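Local coordinates for protein NADP-dependent alcohol dehydrogenase (Entamoeba histolytica, PDB 2OUI) that probably catalyses the NADP-dependent, reversible interconversion of alcohols with aldehydes or ketones, using a zinc ion bound in its active site, at residues A[25-30]-A[127-132]; A[245-250]-A[273-278]; A[36-41]-A[335-340]; A[166-171]-A[236-241]. The protein carries 1 engineered substitution. One frame throughout, in Å; residues are numbered along the deposited sequence.

Contact 1: residues A[25-30]-A[127-132]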
loop_
_atom_site.group_PDB
_atom_site.type_symbol
_atom_site.label_atom_id
_atom_site.label_comp_id
_atom_site.label_asym_id
_atom_site.label_seq_id
_atom_site.Cartn_x
_atom_site.Cartn_y
_atom_site.Cartn_z
ATOM N N LEU A 25 -14.020 14.948 -28.264
ATOM C CA LEU A 25 -13.006 14.956 -27.222
ATOM C C LEU A 25 -11.571 14.889 -27.734
ATOM O O LEU A 25 -10.637 14.919 -26.920
ATOM C CB LEU A 25 -13.217 13.780 -26.249
ATOM C CG LEU A 25 -14.527 13.703 -25.462
ATOM C CD1 LEU A 25 -14.376 12.690 -24.313
ATOM C CD2 LEU A 25 -14.920 15.042 -24.885
ATOM N N ASP A 26 -11.393 14.782 -29.057
ATOM C CA ASP A 26 -10.071 14.472 -29.628
ATOM C C ASP A 26 -9.283 15.718 -30.016
ATOM O O ASP A 26 -9.825 16.810 -30.068
ATOM C CB ASP A 26 -10.231 13.630 -30.888
ATOM C CG ASP A 26 -11.085 12.399 -30.674
ATOM O OD1 ASP A 26 -11.168 11.918 -29.528
ATOM O OD2 ASP A 26 -11.644 11.903 -31.679
ATOM N N ALA A 27 -8.011 15.517 -30.337
ATOM C CA ALA A 27 -7.192 16.564 -30.979
ATOM C C ALA A 27 -6.376 15.954 -32.094
ATOM O O ALA A 27 -6.010 14.782 -32.034
ATOM C CB ALA A 27 -6.269 17.237 -29.963
ATOM N N LEU A 28 -6.104 16.745 -33.122
ATOM C CA LEU A 28 -5.165 16.353 -34.146
ATOM C C LEU A 28 -3.878 17.122 -33.898
ATOM O O LEU A 28 -3.924 18.318 -33.603
ATOM C CB LEU A 28 -5.705 16.670 -35.539
ATOM C CG LEU A 28 -7.020 15.976 -35.941
ATOM C CD1 LEU A 28 -7.312 16.272 -37.392
ATOM C CD2 LEU A 28 -6.942 14.438 -35.718
ATOM N N VAL A 29 -2.740 16.437 -34.038
ATOM C CA VAL A 29 -1.446 16.980 -33.629
ATOM C C VAL A 29 -0.417 16.771 -34.748
ATOM O O VAL A 29 -0.383 15.701 -35.371
ATOM C CB VAL A 29 -0.962 16.267 -32.300
ATOM C CG1 VAL A 29 0.412 16.786 -31.836
ATOM C CG2 VAL A 29 -1.977 16.438 -31.191
ATOM N N ARG A 30 0.409 17.789 -35.019
ATOM C CA ARG A 30 1.548 17.626 -35.939
ATOM C C ARG A 30 2.834 17.500 -35.124
ATOM O O ARG A 30 2.977 18.166 -34.084
ATOM C CB ARG A 30 1.616 18.803 -36.931
ATOM C CG ARG A 30 1.992 20.140 -36.322
ATOM C CD ARG A 30 1.961 21.242 -37.436
ATOM N NE ARG A 30 2.346 22.567 -36.955
ATOM C CZ ARG A 30 2.330 23.670 -37.701
ATOM N NH1 ARG A 30 1.926 23.614 -38.963
ATOM N NH2 ARG A 30 2.721 24.838 -37.185
ATOM N N ASN A 127 -6.821 10.557 -28.610
ATOM C CA ASN A 127 -8.140 10.406 -27.954
ATOM C C ASN A 127 -8.155 11.106 -26.597
ATOM O O ASN A 127 -7.125 11.172 -25.943
ATOM C CB ASN A 127 -8.448 8.920 -27.721
ATOM C CG ASN A 127 -7.369 8.241 -26.915
ATOM O OD1 ASN A 127 -6.218 8.118 -27.360
ATOM N ND2 ASN A 127 -7.723 7.808 -25.710
ATOM N N GLU A 128 -9.323 11.596 -26.163
ATOM C CA GLU A 128 -9.427 12.258 -24.844
ATOM C C GLU A 128 -8.304 13.283 -24.615
ATOM O O GLU A 128 -7.548 13.216 -23.645
ATOM C CB GLU A 128 -9.527 11.204 -23.718
ATOM C CG GLU A 128 -10.887 10.484 -23.802
ATOM C CD GLU A 128 -11.034 9.371 -22.791
ATOM O OE1 GLU A 128 -10.493 9.505 -21.671
ATOM O OE2 GLU A 128 -11.720 8.375 -23.127
ATOM N N ALA A 129 -8.209 14.245 -25.534
ATOM C CA ALA A 129 -7.051 15.138 -25.574
ATOM C C ALA A 129 -6.831 15.993 -24.304
ATOM O O ALA A 129 -5.687 16.226 -23.917
ATOM C CB ALA A 129 -7.127 16.039 -26.814
ATOM N N ASP A 130 -7.898 16.478 -23.676
ATOM C CA ASP A 130 -7.739 17.249 -22.445
ATOM C C ASP A 130 -7.068 16.407 -21.385
ATOM O O ASP A 130 -6.262 16.904 -20.605
ATOM C CB ASP A 130 -9.101 17.722 -21.895
ATOM C CG ASP A 130 -9.583 19.006 -22.553
ATOM O OD1 ASP A 130 -8.774 19.671 -23.240
ATOM O OD2 ASP A 130 -10.778 19.353 -22.380
ATOM N N ALA A 131 -7.408 15.116 -21.352
ATOM C CA ALA A 131 -6.909 14.232 -20.311
ATOM C C ALA A 131 -5.502 13.735 -20.670
ATOM O O ALA A 131 -4.697 13.466 -19.789
ATOM C CB ALA A 131 -7.842 13.050 -20.161
ATOM N N ASN A 132 -5.208 13.624 -21.964
ATOM C CA ASN A 132 -4.010 12.950 -22.422
ATOM C C ASN A 132 -2.847 13.803 -22.941
ATOM O O ASN A 132 -1.799 13.253 -23.234
ATOM C CB ASN A 132 -4.381 11.888 -23.466
ATOM C CG ASN A 132 -5.035 10.696 -22.828
ATOM O OD1 ASN A 132 -4.649 10.311 -21.730
ATOM N ND2 ASN A 132 -6.048 10.129 -23.483
HETATM O O HOH W 1 -10.706 15.821 -24.416
HETATM O O HOH W 2 -11.729 10.634 -27.543
#
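Leu25 and Asp26, in the loop leading into strand 27-34, meet the turn at Asn127 and Glu128 and the start of the short helix 129-132 in a partly buried loop-to-helix contact in the catalytic domain, beside a second subunit whose own Leu25 packs on this one. One direct hydrogen bond joins them: Ala129 N donates to Leu25 O at 2.9 Å. The same carbonyl oxygen accepts from a water, 2.7 Å from Leu25 O, which in turn accepts from Asp130 N. Glu128 is the N-cap residue, so Ala129 and Asp130 offer N-H groups of the first turn to Leu25 O, directly and through the water. The setting is the GroES-like fold of medium-chain alcohol dehydrogenases, where strand 27-34 also pairs with 124-126, just ahead of the helix. Apolar packing is slight but tight: the Ala129 methyl points at the flank of the Ala27 methyl, CB to CB 3.5 Å. Leu25 lies alongside Glu128, its CD1 4.2 Å from Glu128 CG, while Glu128 OE1 is hydrogen-bonded to the backbone N of Trp90. Asp26 OD2 is taken by Gly23 and His125. Inside the 127-132 turn, Asn132 ND2 donates to Asn127 O at 2.9 Å, the oxygen lying in the plane of the Asn132 amide.

Contact 2: residues A[245-250]-A[273-278]; sequences DVHTFA and NIPIPR. Engineered in segment 273-278: Pro275 (natural residue Asp).
Val246, in the turn leading into helix 248-255 of the Rossmann-type cofactor domain, and Phe249 and Ala250 of that helix pack against strand 273-277, which pairs antiparallel with a strand of a neighbouring subunit and so carries a sheet across the interface. The helix start is a capping box: Asp245 N donates to Thr248 OG1 at 3.0 Å, and Asp245 OD1 accepts from His247 N, which comes from above the carboxylate plane. Across the contact the packing is mainly apolar. Ile274 divides its two branches between two partners. With its CG1 anti to the carbonyl carbon (chi1 -57°), that methylene meets Val246 CG1 at 3.9 Å, while CG2 leans obliquely against the Phe249 ring, 3.5 Å from its CG. The tip of Ile276 comes up to the Phe249 methylene, Ile276 CD1 to Phe249 CB 3.8 Å, and Leu268 also packs on both Phe249 and Ile274. Two prolines alternate with these isoleucines. Pro275, an engineered residue that is Asp in the natural protein, turns its CD towards the Val246 carbonyl and brings CG obliquely to the His247 ring. Pro277 lays its CD against Ala250, 3.7 Å from Ala250 CB, and it also touches Val253 and Lys254 further along the helix. The polar link is a single water gripped by three bonds: it donates to Val246 O and to Pro275 O, and accepts from Ala250 N at 2.8 Å.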
loop_
_atom_site.group_PDB
_atom_site.type_symbol
_atom_site.label_atom_id
_atom_site.label_comp_id
_atom_site.label_asym_id
_atom_site.label_seq_id
_atom_site.Cartn_x
_atom_site.Cartn_y
_atom_site.Cartn_z
ATOM N N ASP A 245 16.280 -10.637 -21.921
ATOM C CA ASP A 245 15.314 -11.535 -22.543
ATOM C C ASP A 245 14.528 -12.279 -21.473
ATOM O O ASP A 245 14.573 -11.885 -20.315
ATOM C CB ASP A 245 16.026 -12.484 -23.520
ATOM C CG ASP A 245 17.086 -13.328 -22.858
ATOM O OD1 ASP A 245 17.115 -13.485 -21.637
ATOM O OD2 ASP A 245 17.965 -13.891 -23.666
ATOM N N VAL A 246 13.780 -13.313 -21.836
ATOM C CA VAL A 246 13.021 -14.069 -20.815
ATOM C C VAL A 246 13.910 -14.678 -19.720
ATOM O O VAL A 246 13.433 -14.941 -18.620
ATOM C CB VAL A 246 12.166 -15.210 -21.430
ATOM C CG1 VAL A 246 11.050 -14.625 -22.306
ATOM C CG2 VAL A 246 13.047 -16.201 -22.163
ATOM N N HIS A 247 15.199 -14.907 -20.006
ATOM C CA HIS A 247 16.069 -15.563 -19.021
ATOM C C HIS A 247 16.623 -14.599 -17.980
ATOM O O HIS A 247 17.263 -15.012 -17.006
ATOM C CB HIS A 247 17.193 -16.328 -19.713
ATOM C CG HIS A 247 16.704 -17.439 -20.582
ATOM N ND1 HIS A 247 16.603 -17.322 -21.952
ATOM C CD2 HIS A 247 16.276 -18.685 -20.277
ATOM C CE1 HIS A 247 16.150 -18.457 -22.457
ATOM N NE2 HIS A 247 15.949 -19.302 -21.461
ATOM N N THR A 248 16.364 -13.310 -18.176
ATOM C CA THR A 248 16.799 -12.300 -17.227
ATOM C C THR A 248 16.057 -12.399 -15.905
ATOM O O THR A 248 16.572 -11.975 -14.846
ATOM C CB THR A 248 16.584 -10.916 -17.822
ATOM O OG1 THR A 248 17.261 -10.858 -19.090
ATOM C CG2 THR A 248 17.121 -9.867 -16.903
ATOM N N PHE A 249 14.839 -12.938 -15.940
ATOM C CA PHE A 249 14.065 -13.064 -14.711
ATOM C C PHE A 249 14.716 -14.005 -13.722
ATOM O O PHE A 249 14.670 -13.728 -12.516
ATOM C CB PHE A 249 12.611 -13.470 -14.999
ATOM C CG PHE A 249 11.788 -12.339 -15.569
ATOM C CD1 PHE A 249 11.928 -11.968 -16.913
ATOM C CD2 PHE A 249 10.876 -11.663 -14.778
ATOM C CE1 PHE A 249 11.155 -10.928 -17.448
ATOM C CE2 PHE A 249 10.085 -10.619 -15.314
ATOM C CZ PHE A 249 10.246 -10.260 -16.663
ATOM N N ALA A 250 15.284 -15.108 -14.215
ATOM C CA ALA A 250 16.007 -16.043 -13.347
ATOM C C ALA A 250 17.200 -15.367 -12.683
ATOM O O ALA A 250 17.488 -15.642 -11.522
ATOM C CB ALA A 250 16.442 -17.320 -14.109
ATOM N N ASN A 273 7.853 -19.013 -22.754
ATOM C CA ASN A 273 7.749 -18.938 -21.301
ATOM C C ASN A 273 8.904 -18.188 -20.673
ATOM O O ASN A 273 10.032 -18.272 -21.143
ATOM C CB ASN A 273 7.742 -20.350 -20.696
ATOM C CG ASN A 273 6.478 -21.120 -21.039
ATOM O OD1 ASN A 273 5.367 -20.718 -20.655
ATOM N ND2 ASN A 273 6.633 -22.224 -21.772
ATOM N N ILE A 274 8.608 -17.486 -19.581
ATOM C CA ILE A 274 9.625 -16.920 -18.701
ATOM C C ILE A 274 9.862 -17.917 -17.568
ATOM O O ILE A 274 8.964 -18.122 -16.748
ATOM C CB ILE A 274 9.083 -15.618 -18.082
ATOM C CG1 ILE A 274 8.683 -14.640 -19.188
ATOM C CG2 ILE A 274 10.085 -15.030 -17.111
ATOM C CD1 ILE A 274 7.660 -13.614 -18.775
ATOM N N PRO A 275 11.047 -18.569 -17.522
ATOM C CA PRO A 275 11.288 -19.554 -16.460
ATOM C C PRO A 275 11.697 -18.881 -15.149
ATOM O O PRO A 275 12.614 -18.064 -15.125
ATOM C CB PRO A 275 12.433 -20.419 -17.014
ATOM C CG PRO A 275 12.713 -19.904 -18.407
ATOM C CD PRO A 275 12.184 -18.501 -18.461
ATOM N N ILE A 276 10.982 -19.198 -14.078
ATOM C CA ILE A 276 11.293 -18.678 -12.745
ATOM C C ILE A 276 11.855 -19.861 -11.973
ATOM O O ILE A 276 11.181 -20.880 -11.839
ATOM C CB ILE A 276 10.013 -18.148 -12.025
ATOM C CG1 ILE A 276 9.363 -16.994 -12.800
ATOM C CG2 ILE A 276 10.300 -17.838 -10.514
ATOM C CD1 ILE A 276 10.313 -15.796 -13.128
ATOM N N PRO A 277 13.105 -19.762 -11.494
ATOM C CA PRO A 277 13.734 -20.939 -10.853
ATOM C C PRO A 277 13.056 -21.319 -9.537
ATOM O O PRO A 277 12.992 -20.505 -8.591
ATOM C CB PRO A 277 15.183 -20.496 -10.638
ATOM C CG PRO A 277 15.119 -18.989 -10.625
ATOM C CD PRO A 277 14.019 -18.607 -11.564
ATOM N N ARG A 278 12.547 -22.541 -9.478
ATOM C CA ARG A 278 11.793 -22.984 -8.315
ATOM C C ARG A 278 12.553 -22.833 -6.995
ATOM O O ARG A 278 12.037 -22.226 -6.068
ATOM C CB ARG A 278 11.327 -24.432 -8.481
ATOM C CG ARG A 278 10.385 -24.857 -7.343
ATOM C CD ARG A 278 10.009 -26.323 -7.438
ATOM N NE ARG A 278 11.194 -27.167 -7.521
ATOM C CZ ARG A 278 11.753 -27.816 -6.506
ATOM N NH1 ARG A 278 11.244 -27.777 -5.283
ATOM N NH2 ARG A 278 12.834 -28.544 -6.727
HETATM O O HOH W 3 14.233 -16.425 -16.436
#

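Contact 3: residues A[36-41]-A[335-340]. With ZN (zinc ion), chain E; EDO (1,2-ethanediol), chain I; CAC (cacodylate ion), chain H; NO3 (nitrate ion), chain F.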
loop_
_atom_site.group_PDB
_atom_site.type_symbol
_atom_site.label_atom_id
_atom_site.label_comp_id
_atom_site.label_asym_id
_atom_site.label_seq_id
_atom_site.Cartn_x
_atom_site.Cartn_y
_atom_site.Cartn_z
ATOM N N PRO A 36 12.431 7.197 -32.067
ATOM C CA PRO A 36 12.107 5.779 -32.275
ATOM C C PRO A 36 12.380 4.938 -31.030
ATOM O O PRO A 36 13.152 5.356 -30.149
ATOM C CB PRO A 36 13.082 5.370 -33.359
ATOM C CG PRO A 36 14.332 6.150 -32.987
ATOM C CD PRO A 36 13.826 7.491 -32.445
ATOM N N CYS A 37 11.747 3.766 -30.959
ATOM C CA CYS A 37 11.815 2.918 -29.769
ATOM C C CYS A 37 12.162 1.509 -30.175
ATOM O O CYS A 37 11.704 1.033 -31.192
ATOM C CB CYS A 37 10.452 2.892 -29.057
ATOM S SG CYS A 37 10.565 2.083 -27.425
ATOM N N THR A 38 12.968 0.847 -29.352
ATOM C CA THR A 38 13.245 -0.581 -29.474
ATOM C C THR A 38 11.953 -1.389 -29.593
ATOM O O THR A 38 11.903 -2.376 -30.316
ATOM C CB THR A 38 14.042 -1.052 -28.229
ATOM O OG1 THR A 38 15.211 -0.223 -28.093
ATOM C CG2 THR A 38 14.504 -2.485 -28.388
ATOM N N SER A 39 10.898 -0.961 -28.907
ATOM C CA SER A 39 9.634 -1.710 -28.951
ATOM C C SER A 39 9.169 -1.897 -30.380
ATOM O O SER A 39 8.686 -2.968 -30.757
ATOM C CB SER A 39 8.542 -1.028 -28.143
ATOM O OG SER A 39 8.922 -0.942 -26.786
ATOM N N ASP A 40 9.298 -0.850 -31.193
ATOM C CA ASP A 40 8.844 -0.959 -32.575
ATOM C C ASP A 40 9.677 -1.928 -33.404
ATOM O O ASP A 40 9.173 -2.506 -34.376
ATOM C CB ASP A 40 8.796 0.421 -33.239
ATOM C CG ASP A 40 7.507 1.195 -32.895
ATOM O OD1 ASP A 40 6.593 0.640 -32.223
ATOM O OD2 ASP A 40 7.396 2.356 -33.336
ATOM N N THR A 41 10.942 -2.120 -33.023
ATOM C CA THR A 41 11.744 -3.164 -33.663
ATOM C C THR A 41 11.227 -4.579 -33.298
ATOM O O THR A 41 11.192 -5.456 -34.167
ATOM C CB THR A 41 13.284 -3.026 -33.373
ATOM O OG1 THR A 41 13.561 -3.396 -32.018
ATOM C CG2 THR A 41 13.761 -1.598 -33.607
ATOM N N MET A 335 15.862 2.740 -37.958
ATOM C CA MET A 335 16.881 1.757 -38.384
ATOM C C MET A 335 18.083 1.652 -37.442
ATOM O O MET A 335 18.663 0.567 -37.290
ATOM C CB MET A 335 17.335 2.028 -39.806
ATOM C CG MET A 335 16.284 1.715 -40.861
ATOM S SD MET A 335 15.512 0.090 -40.661
ATOM C CE MET A 335 14.864 -0.139 -42.306
ATOM N N LEU A 336 18.435 2.764 -36.795
ATOM C CA LEU A 336 19.449 2.774 -35.732
ATOM C C LEU A 336 19.052 1.908 -34.553
ATOM O O LEU A 336 19.905 1.246 -33.971
ATOM C CB LEU A 336 19.707 4.200 -35.214
ATOM C CG LEU A 336 20.606 5.166 -36.000
ATOM C CD1 LEU A 336 20.603 6.534 -35.309
ATOM C CD2 LEU A 336 22.013 4.620 -36.092
ATOM N N MET A 337 17.773 1.922 -34.192
ATOM C CA MET A 337 17.296 1.156 -33.040
ATOM C C MET A 337 17.366 -0.338 -33.312
ATOM O O MET A 337 17.490 -1.152 -32.370
ATOM C CB MET A 337 15.859 1.538 -32.655
ATOM C CG MET A 337 15.670 2.998 -32.297
ATOM S SD MET A 337 16.777 3.581 -30.997
ATOM C CE MET A 337 15.909 3.135 -29.507
ATOM N N LYS A 338 17.261 -0.678 -34.596
ATOM C CA LYS A 338 17.339 -2.050 -35.062
ATOM C C LYS A 338 18.804 -2.491 -35.101
ATOM O O LYS A 338 19.150 -3.547 -34.574
ATOM C CB LYS A 338 16.721 -2.183 -36.456
ATOM C CG LYS A 338 16.585 -3.637 -36.923
ATOM C CD LYS A 338 16.565 -3.742 -38.442
ATOM C CE LYS A 338 16.239 -5.158 -38.898
ATOM N NZ LYS A 338 16.802 -6.190 -37.994
ATOM N N ASN A 339 19.657 -1.665 -35.697
ATOM C CA ASN A 339 21.093 -1.997 -35.850
ATOM C C ASN A 339 21.991 -1.834 -34.603
ATOM O O ASN A 339 22.971 -2.574 -34.438
ATOM C CB ASN A 339 21.652 -1.245 -37.047
ATOM C CG ASN A 339 20.965 -1.651 -38.339
ATOM O OD1 ASN A 339 20.566 -2.806 -38.501
ATOM N ND2 ASN A 339 20.814 -0.704 -39.265
ATOM N N LYS A 340 21.648 -0.875 -33.740
ATOM C CA LYS A 340 22.336 -0.624 -32.450
ATOM C C LYS A 340 23.862 -0.443 -32.539
ATOM O O LYS A 340 24.607 -1.258 -31.964
ATOM C CB LYS A 340 22.063 -1.739 -31.432
ATOM C CG LYS A 340 20.621 -2.150 -31.210
ATOM C CD LYS A 340 20.559 -3.645 -30.829
ATOM C CE LYS A 340 21.188 -4.516 -31.943
ATOM N NZ LYS A 340 21.109 -5.986 -31.707
HETATM ZN ZN ZN E . 8.526 2.608 -26.672
HETATM C C1 EDO I . 10.290 -0.619 -23.356
HETATM O O1 EDO I . 10.526 -1.950 -22.874
HETATM C C2 EDO I . 11.208 -0.323 -24.540
HETATM O O2 EDO I . 11.410 -1.454 -25.410
HETATM AS AS CAC H . 6.747 0.952 -24.570
HETATM O O1 CAC H . 7.713 1.372 -23.195
HETATM O O2 CAC H . 7.720 0.969 -26.042
HETATM C C1 CAC H . 6.123 -0.896 -24.487
HETATM C C2 CAC H . 5.261 2.210 -24.808
HETATM N N NO3 F . 15.513 0.253 -24.419
HETATM O O1 NO3 F . 15.154 0.842 -25.643
HETATM O O2 NO3 F . 15.862 1.048 -23.349
HETATM O O3 NO3 F . 15.529 -1.138 -24.264
#
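Met337 carries the apolar side of this buried contact between the start of helix 38-46 and the end of helix 329-339. Bent at both chi2 (-55°) and chi3 (-85°), its chain crosses Pro36 at about a right angle, with a tight 3.5 Å between Met337 CG and Pro36 CG, and its CE ends 3.7 Å from Thr38 OG1. One turn on, Thr41 CG2 rests on the helix backbone, 3.8 Å from Lys338 N; Thr41 OG1 meanwhile donates to Thr38 O in the carbonyl plane, on a lone pair.

The metal and polar bonds are made by Cys37, Thr38 and Ser39. Cys37 SG binds the zinc ion at 2.2 Å, together with His59, Asp150 and an oxygen of a cacodylate. The sulfur also accepts from Ser39 N, capping the helix at 3.4 Å. Thr38 OG1 donates to a nitrate oxygen, O1, at 2.7 Å; both ions probably come from the crystallisation liquor.

Cys37, His59 and Asp150 form the zinc site of a medium-chain alcohol dehydrogenase, with Cys37 at the start of helix 38-46. Helix 329-339 packs alongside that start, while Pro347 of strand 346-350 packs on both Pro36 and Met337.

Contact 4: residues A[166-171]-A[236-241]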
loop_
_atom_site.group_PDB
_atom_site.type_symbol
_atom_site.label_atom_id
_atom_site.label_comp_id
_atom_site.label_asym_id
_atom_site.label_seq_id
_atom_site.Cartn_x
_atom_site.Cartn_y
_atom_site.Cartn_z
ATOM N N LEU A 166 13.910 4.040 0.710
ATOM C CA LEU A 166 15.066 4.853 1.077
ATOM C C LEU A 166 16.208 3.998 1.575
ATOM O O LEU A 166 16.035 3.186 2.499
ATOM C CB LEU A 166 14.691 5.884 2.151
ATOM C CG LEU A 166 13.798 7.051 1.699
ATOM C CD1 LEU A 166 13.120 7.756 2.917
ATOM C CD2 LEU A 166 14.591 8.057 0.858
ATOM N N GLY A 167 17.374 4.192 0.950
ATOM C CA GLY A 167 18.591 3.447 1.270
ATOM C C GLY A 167 18.702 2.040 0.699
ATOM O O GLY A 167 19.703 1.370 0.939
ATOM N N ASP A 168 17.717 1.604 -0.091
ATOM C CA ASP A 168 17.732 0.251 -0.680
ATOM C C ASP A 168 18.933 0.074 -1.609
ATOM O O ASP A 168 19.340 1.022 -2.291
ATOM C CB ASP A 168 16.476 -0.012 -1.521
ATOM C CG ASP A 168 15.343 -0.636 -0.720
ATOM O OD1 ASP A 168 15.559 -1.066 0.438
ATOM O OD2 ASP A 168 14.237 -0.723 -1.277
ATOM N N THR A 169 19.492 -1.137 -1.624
ATOM C CA THR A 169 20.502 -1.487 -2.605
ATOM C C THR A 169 19.720 -2.105 -3.779
ATOM O O THR A 169 18.937 -3.040 -3.593
ATOM C CB THR A 169 21.496 -2.498 -1.998
ATOM O OG1 THR A 169 22.235 -1.859 -0.945
ATOM C CG2 THR A 169 22.485 -3.040 -3.052
ATOM N N VAL A 170 19.943 -1.592 -4.979
ATOM C CA VAL A 170 19.081 -1.911 -6.101
ATOM C C VAL A 170 19.968 -2.402 -7.239
ATOM O O VAL A 170 21.113 -1.931 -7.380
ATOM C CB VAL A 170 18.271 -0.659 -6.549
ATOM C CG1 VAL A 170 17.538 -0.875 -7.915
ATOM C CG2 VAL A 170 17.251 -0.222 -5.442
ATOM N N CYS A 171 19.450 -3.332 -8.037
ATOM C CA CYS A 171 20.109 -3.673 -9.308
ATOM C C CYS A 171 19.164 -3.343 -10.459
ATOM O O CYS A 171 18.005 -3.731 -10.425
ATOM C CB CYS A 171 20.453 -5.158 -9.367
ATOM S SG CYS A 171 21.311 -5.616 -10.895
ATOM N N VAL A 236 20.693 -8.299 -3.400
ATOM C CA VAL A 236 20.254 -6.906 -3.384
ATOM C C VAL A 236 18.830 -6.822 -2.858
ATOM O O VAL A 236 18.137 -7.841 -2.788
ATOM C CB VAL A 236 20.331 -6.284 -4.809
ATOM C CG1 VAL A 236 21.750 -6.325 -5.336
ATOM C CG2 VAL A 236 19.372 -7.006 -5.789
ATOM N N ASP A 237 18.381 -5.615 -2.493
ATOM C CA ASP A 237 17.037 -5.430 -1.921
ATOM C C ASP A 237 15.934 -5.499 -2.963
ATOM O O ASP A 237 14.890 -6.116 -2.714
ATOM C CB ASP A 237 16.948 -4.086 -1.186
ATOM C CG ASP A 237 17.890 -4.013 -0.003
ATOM O OD1 ASP A 237 17.880 -4.942 0.830
ATOM O OD2 ASP A 237 18.676 -3.053 0.096
ATOM N N LYS A 238 16.145 -4.820 -4.098
ATOM C CA LYS A 238 15.129 -4.681 -5.154
ATOM C C LYS A 238 15.832 -4.772 -6.521
ATOM O O LYS A 238 17.013 -4.441 -6.641
ATOM C CB LYS A 238 14.440 -3.318 -5.053
ATOM C CG LYS A 238 13.819 -2.981 -3.661
ATOM C CD LYS A 238 12.618 -3.873 -3.272
ATOM C CE LYS A 238 12.405 -3.882 -1.747
ATOM N NZ LYS A 238 12.205 -2.523 -1.197
ATOM N N VAL A 239 15.093 -5.196 -7.540
ATOM C CA VAL A 239 15.650 -5.358 -8.887
ATOM C C VAL A 239 14.675 -4.758 -9.916
ATOM O O VAL A 239 13.463 -4.998 -9.847
ATOM C CB VAL A 239 15.913 -6.858 -9.239
ATOM C CG1 VAL A 239 16.364 -6.997 -10.698
ATOM C CG2 VAL A 239 16.947 -7.481 -8.307
ATOM N N VAL A 240 15.215 -3.964 -10.853
ATOM C CA VAL A 240 14.448 -3.481 -12.014
ATOM C C VAL A 240 14.996 -4.200 -13.242
ATOM O O VAL A 240 16.215 -4.336 -13.411
ATOM C CB VAL A 240 14.611 -1.944 -12.230
ATOM C CG1 VAL A 240 13.803 -1.507 -13.447
ATOM C CG2 VAL A 240 14.191 -1.144 -10.981
ATOM N N ILE A 241 14.096 -4.716 -14.076
ATOM C CA ILE A 241 14.500 -5.345 -15.324
ATOM C C ILE A 241 14.050 -4.412 -16.432
ATOM O O ILE A 241 12.858 -4.111 -16.561
ATOM C CB ILE A 241 13.869 -6.736 -15.540
ATOM C CG1 ILE A 241 14.305 -7.709 -14.439
ATOM C CG2 ILE A 241 14.289 -7.259 -16.898
ATOM C CD1 ILE A 241 13.631 -9.068 -14.523
HETATM O O HOH W 4 13.565 -2.536 1.530
#
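Asp168 and Lys238 cross obliquely at the mouth of two parallel strands, tied by a salt bridge. Lys238, bent at chi2 (-67°) and chi4, folds back so that NZ meets Asp168 OD2 on its syn side at 2.7 Å, some 23° out of the carboxylate plane, while its CG also lies close to that oxygen. A water accepts from Lys238 NZ and donates to Asp168 OD1, making a second, bridged link between the same two groups. Asp237 approaches from another direction, its carboxylate turned 36° from that of Asp168, with OD2 3.7 Å from Asp168 OD1. This pairing of like charges is probably eased by Lys257, which salt-bridges Asp237, and by Lys304 of a neighbouring subunit, which salt-bridges Asp168. Asp237 OD2 uses its anti lone pair to accept from Thr169 N at 2.7 Å, an almost straight bond. In return Thr169 O accepts from Asp237 N at 2.9 Å, and weakly from Lys238 N, where the chain turns its corner.

Beyond the corner the pairing is regular parallel sheet: Cys171 N donates to Lys238 O, and Cys171 O accepts from Val240 N at 2.8 Å. Val170 CG2 touches Lys238 CB on one face; on the other Cys171 CB lies beside Val239. Val236, before the corner, also brings CG2 to Cys171 CB, 4.2 Å away. Strands 170-173 and 236-241 are the middle pair of the six-stranded Rossmann sheet, flanked by strands 194-197 and 260-264, with Met255 and Ala252 of helix 248-255 covering the Cys171 and Val239 face.

Contacts 3 and 4 are buried, contacts 1 and 2 only partly so, and each place has its own chemistry. Contact 4 relies on strand pairing and charged side chains at the start of the paired strands, near a subunit interface; contact 3 sets methionine packing against a metal site. The two partly buried contacts both use water between backbone groups, but contact 1 has a direct backbone bond too, whereas contact 2 is chiefly apolar. Contacts 2 and 4 share the cofactor domain and touch, Ile241 CD1 lying 3.8 Å from Phe249 CD2 where strand 236-241 leads into helix 248-255. Contact 1 is linked to contact 3 along the chain, without touching it: strand 27-34 precedes helix 38-46.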